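Local coordinates for protein octaprenyl-diphosphate synthase (Bacteroides thetaiotaomicron, PDB 3RMG) that probably acts as a magnesium-dependent prenyltransferase of the FPP/GGPP synthase family, joining isoprenoid diphosphates into longer chains, at residues 264-268 with 269-273; 236-239 with 240-244. All coordinates share one frame; numbering follows the deposited sequence.

Contact 1: residues 264-268 with 269-273; sequences GTATP and DEIVR
Thr267 is the N-cap of helix 268-280, and its side chain meets the first turn through Asp269 and Glu270. CB stays behind, 4.1 Å from Asp269 N, and splits into two branches. The OG1 branch turns to the helix end. It accepts from Glu270 N at 3.0 Å in a nearly straight bond, N-H...O angle 167°. A second bond to OG1, from Asp269 N at 3.2 Å, is bent to 127° and weak. The methyl branch, CG2, turns to the side chain of the same Glu270. Chi1 is 94°, off a staggered value; this leaves CG2 only roughly anti to the carbonyl carbon and close to the backbone N. CG2 comes 3.3 Å from Glu270 OE1, which has its polar partner in the preceding helix, a salt bridge to Lys260 NZ. The Thr267 carbonyl starts the regular helix bonding: Ile271 N donates a hydrogen bond to Thr267 O at 3.0 Å, nearly in line with the C=O. Ala266 CB lies 4.4 Å from Ile271 CG1, a loose apolar contact. Ile271 also packs on Met233 and Leu234. One hydroxyl takes up two N-H groups, one firmly and one weakly, that a helix start cannot bond within itself. Glu270 stands at N3, but its OE1 stays 4.0 Å from Thr267 N, so the Thr-x-x-Glu pattern does not close a capping box. Its carboxylate may still suit the helix dipole.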
loop_
_atom_site.group_PDB
_atom_site.type_symbol
_atom_site.label_atom_id
_atom_site.label_comp_id
_atom_site.label_asym_id
_atom_site.label_seq_id
_atom_site.Cartn_x
_atom_site.Cartn_y
_atom_site.Cartn_z
ATOM N N GLY A 264 -29.194 3.733 -0.350
ATOM C CA GLY A 264 -28.725 3.192 -1.603
ATOM C C GLY A 264 -29.913 2.872 -2.468
ATOM O O GLY A 264 -29.782 2.346 -3.562
ATOM N N THR A 265 -31.086 3.199 -1.955
ATOM C CA THR A 265 -32.333 2.935 -2.637
ATOM C C THR A 265 -32.958 4.043 -3.459
ATOM O O THR A 265 -33.961 3.822 -4.102
ATOM C CB THR A 265 -33.377 2.605 -1.625
ATOM O OG1 THR A 265 -33.424 3.660 -0.664
ATOM C CG2 THR A 265 -33.034 1.339 -0.937
ATOM N N ALA A 266 -32.401 5.230 -3.472
ATOM C CA ALA A 266 -33.047 6.266 -4.246
ATOM C C ALA A 266 -32.919 5.934 -5.709
ATOM O O ALA A 266 -32.118 5.104 -6.081
ATOM C CB ALA A 266 -32.468 7.600 -3.940
ATOM N N THR A 267 -33.721 6.593 -6.538
ATOM C CA THR A 267 -33.694 6.360 -7.977
ATOM C C THR A 267 -33.032 7.521 -8.713
ATOM O O THR A 267 -33.088 8.666 -8.263
ATOM C CB THR A 267 -35.111 6.148 -8.542
ATOM O OG1 THR A 267 -35.632 7.397 -9.015
ATOM C CG2 THR A 267 -36.034 5.592 -7.469
ATOM N N PRO A 268 -32.406 7.218 -9.844
ATOM C CA PRO A 268 -31.729 8.240 -10.649
ATOM C C PRO A 268 -32.621 9.455 -10.885
ATOM O O PRO A 268 -32.121 10.573 -11.005
ATOM C CB PRO A 268 -31.463 7.519 -11.971
ATOM C CG PRO A 268 -31.359 6.084 -11.596
ATOM C CD PRO A 268 -32.330 5.883 -10.466
ATOM N N ASP A 269 -33.929 9.230 -10.949
ATOM C CA ASP A 269 -34.883 10.311 -11.169
ATOM C C ASP A 269 -35.115 11.108 -9.892
ATOM O O ASP A 269 -35.147 12.339 -9.914
ATOM C CB ASP A 269 -36.209 9.757 -11.692
ATOM C CG ASP A 269 -36.046 8.965 -12.976
ATOM O OD1 ASP A 269 -36.237 7.732 -12.944
ATOM O OD2 ASP A 269 -35.725 9.577 -14.016
ATOM N N GLU A 270 -35.276 10.400 -8.779
ATOM C CA GLU A 270 -35.505 11.041 -7.489
ATOM C C GLU A 270 -34.359 11.982 -7.133
ATOM O O GLU A 270 -34.578 13.064 -6.588
ATOM C CB GLU A 270 -35.682 9.989 -6.392
ATOM C CG GLU A 270 -37.084 9.408 -6.310
ATOM C CD GLU A 270 -37.343 8.694 -4.998
ATOM O OE1 GLU A 270 -37.278 7.447 -4.976
ATOM O OE2 GLU A 270 -37.612 9.379 -3.989
ATOM N N ILE A 271 -33.137 11.563 -7.445
ATOM C CA ILE A 271 -31.957 12.366 -7.161
ATOM C C ILE A 271 -32.019 13.730 -7.864
ATOM O O ILE A 271 -31.793 14.771 -7.238
ATOM C CB ILE A 271 -30.674 11.587 -7.523
ATOM C CG1 ILE A 271 -30.315 10.627 -6.378
ATOM C CG2 ILE A 271 -29.535 12.540 -7.827
ATOM C CD1 ILE A 271 -29.487 9.418 -6.795
ATOM N N VAL A 272 -32.348 13.725 -9.153
ATOM C CA VAL A 272 -32.489 14.970 -9.900
ATOM C C VAL A 272 -33.448 15.902 -9.179
ATOM O O VAL A 272 -33.291 17.122 -9.209
ATOM C CB VAL A 272 -33.007 14.727 -11.337
ATOM C CG1 VAL A 272 -33.322 16.048 -12.015
ATOM C CG2 VAL A 272 -31.990 13.935 -12.156
ATOM N N ARG A 273 -34.442 15.316 -8.525
ATOM C CA ARG A 273 -35.476 16.094 -7.858
ATOM C C ARG A 273 -35.002 16.670 -6.535
ATOM O O ARG A 273 -35.281 17.829 -6.219
ATOM C CB ARG A 273 -36.728 15.244 -7.636
ATOM C CG ARG A 273 -37.713 15.258 -8.792
ATOM C CD ARG A 273 -38.860 14.292 -8.530
ATOM N NE ARG A 273 -38.480 12.910 -8.810
ATOM C CZ ARG A 273 -39.115 11.847 -8.328
ATOM N NH1 ARG A 273 -40.159 12.002 -7.525
ATOM N NH2 ARG A 273 -38.697 10.629 -8.643
#

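Contact 2: residues 236-239 with 240-244; sequences GKLT and LPALY
The start of helix 240-249 follows a short loop, and Thr239 holds the N-cap position. Its side chain makes no capping bond. OG1 sits in the crowded position between the backbone N and the carbonyl carbon, at chi1 67°. From there it crosses obliquely to the ring of Pro241, where OG1 lies 3.2 Å from Pro241 CD. The polar partner of this hydroxyl is Tyr219 OH, which is also hydrogen-bonded to Ala242 N. The tyrosine hydroxyl therefore links the N-cap side chain to an N-H of the first turn. Pro241 has no N-H to offer there, so its place in the first turn costs no backbone bond. Leu243 N makes the first i to i+4 bond, to Thr239 O at 3.1 Å, with the donor tilted 22° from the carbonyl plane. Leu243 also leans back over the loop. Chi1 of -64° puts its CG anti to its own carbonyl carbon and 3.5 Å from Leu238 O; chi2 then brings CD1 to 3.4 Å from that oxygen. The other methyl, CD2, touches Leu238 CB at 3.9 Å. Leu238 CD2 also lies 4.4 Å from Ala242 CB, a looser contact. Beyond the turn, Leu238 packs on Ala258 and Val261, Leu240 and Leu243 on Tyr166, and Pro241 on Ile284 and Ala287. The Leu238-Leu243 pair, at N' and N4, forms a hydrophobic staple at the start of the helix, here within the all-helical prenyl synthase fold.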
loop_
_atom_site.group_PDB
_atom_site.type_symbol
_atom_site.label_atom_id
_atom_site.label_comp_id
_atom_site.label_asym_id
_atom_site.label_seq_id
_atom_site.Cartn_x
_atom_site.Cartn_y
_atom_site.Cartn_z
ATOM N N GLY A 236 -24.337 7.455 -2.370
ATOM C CA GLY A 236 -24.848 7.411 -1.005
ATOM C C GLY A 236 -24.609 8.669 -0.191
ATOM O O GLY A 236 -24.904 8.708 1.005
ATOM N N LYS A 237 -24.099 9.711 -0.841
ATOM C CA LYS A 237 -23.621 10.888 -0.123
ATOM C C LYS A 237 -24.563 12.087 -0.180
ATOM O O LYS A 237 -25.064 12.449 -1.243
ATOM C CB LYS A 237 -22.238 11.298 -0.643
ATOM C CG LYS A 237 -21.213 10.172 -0.653
ATOM C CD LYS A 237 -20.060 10.496 -1.592
ATOM C CE LYS A 237 -19.194 9.273 -1.852
ATOM N NZ LYS A 237 -18.260 9.520 -2.983
ATOM N N LEU A 238 -24.781 12.702 0.978
ATOM C CA LEU A 238 -25.476 13.977 1.076
ATOM C C LEU A 238 -24.490 15.074 1.493
ATOM O O LEU A 238 -24.038 15.106 2.644
ATOM C CB LEU A 238 -26.608 13.894 2.104
ATOM C CG LEU A 238 -27.808 12.998 1.804
ATOM C CD1 LEU A 238 -28.834 13.132 2.914
ATOM C CD2 LEU A 238 -28.420 13.358 0.461
ATOM N N THR A 239 -24.173 15.972 0.564
ATOM C CA THR A 239 -23.154 16.984 0.799
ATOM C C THR A 239 -23.761 18.288 1.302
ATOM O O THR A 239 -24.975 18.436 1.370
ATOM C CB THR A 239 -22.304 17.248 -0.465
ATOM O OG1 THR A 239 -23.117 17.851 -1.478
ATOM C CG2 THR A 239 -21.689 15.948 -0.998
ATOM N N LEU A 240 -22.900 19.239 1.644
ATOM C CA LEU A 240 -23.325 20.414 2.391
ATOM C C LEU A 240 -24.631 21.034 1.903
ATOM O O LEU A 240 -25.512 21.330 2.705
ATOM C CB LEU A 240 -22.222 21.481 2.423
ATOM C CG LEU A 240 -22.457 22.546 3.494
ATOM C CD1 LEU A 240 -22.568 21.880 4.861
ATOM C CD2 LEU A 240 -21.370 23.620 3.490
ATOM N N PRO A 241 -24.748 21.266 0.589
ATOM C CA PRO A 241 -25.934 21.977 0.092
ATOM C C PRO A 241 -27.237 21.250 0.468
ATOM O O PRO A 241 -28.146 21.852 1.045
ATOM C CB PRO A 241 -25.728 21.984 -1.430
ATOM C CG PRO A 241 -24.252 21.725 -1.631
ATOM C CD PRO A 241 -23.849 20.835 -0.494
ATOM N N ALA A 242 -27.312 19.962 0.145
ATOM C CA ALA A 242 -28.462 19.152 0.509
ATOM C C ALA A 242 -28.700 19.247 2.009
ATOM O O ALA A 242 -29.762 19.687 2.455
ATOM C CB ALA A 242 -28.250 17.693 0.081
ATOM N N LEU A 243 -27.704 18.836 2.787
ATOM C CA LEU A 243 -27.803 18.877 4.237
ATOM C C LEU A 243 -28.418 20.184 4.683
ATOM O O LEU A 243 -29.258 20.211 5.573
ATOM C CB LEU A 243 -26.431 18.702 4.879
ATOM C CG LEU A 243 -25.751 17.356 4.627
ATOM C CD1 LEU A 243 -24.341 17.355 5.200
ATOM C CD2 LEU A 243 -26.583 16.197 5.199
ATOM N N TYR A 244 -28.010 21.277 4.064
ATOM C CA TYR A 244 -28.518 22.574 4.467
ATOM C C TYR A 244 -30.020 22.721 4.232
ATOM O O TYR A 244 -30.745 23.246 5.081
ATOM C CB TYR A 244 -27.810 23.679 3.714
ATOM C CG TYR A 244 -28.434 25.019 3.978
ATOM C CD1 TYR A 244 -28.300 25.638 5.216
ATOM C CD2 TYR A 244 -29.167 25.664 2.994
ATOM C CE1 TYR A 244 -28.876 26.871 5.459
ATOM C CE2 TYR A 244 -29.743 26.893 3.226
ATOM C CZ TYR A 244 -29.601 27.490 4.454
ATOM O OH TYR A 244 -30.187 28.715 4.662
#

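Overall arrangement
The two contacts follow each other along the chain and neither nest nor cross. After helix 231-234, contact 2 spans the loop into helix 240-249. The chain then runs through helix 252-263, and contact 1 spans the next loop into helix 268-280. Each loop opens with a glycine in a Schellman motif, Gly236 or Gly264, and ends at a threonine N-cap. Contact 2 is buried and contact 1 lies at the surface. Their centres are 14 Å apart and their nearest atoms about 6 Å, without touching. Helix 252-263 joins them indirectly: Leu238 rests on it from contact 2, and Ala266 and Glu270 from contact 1.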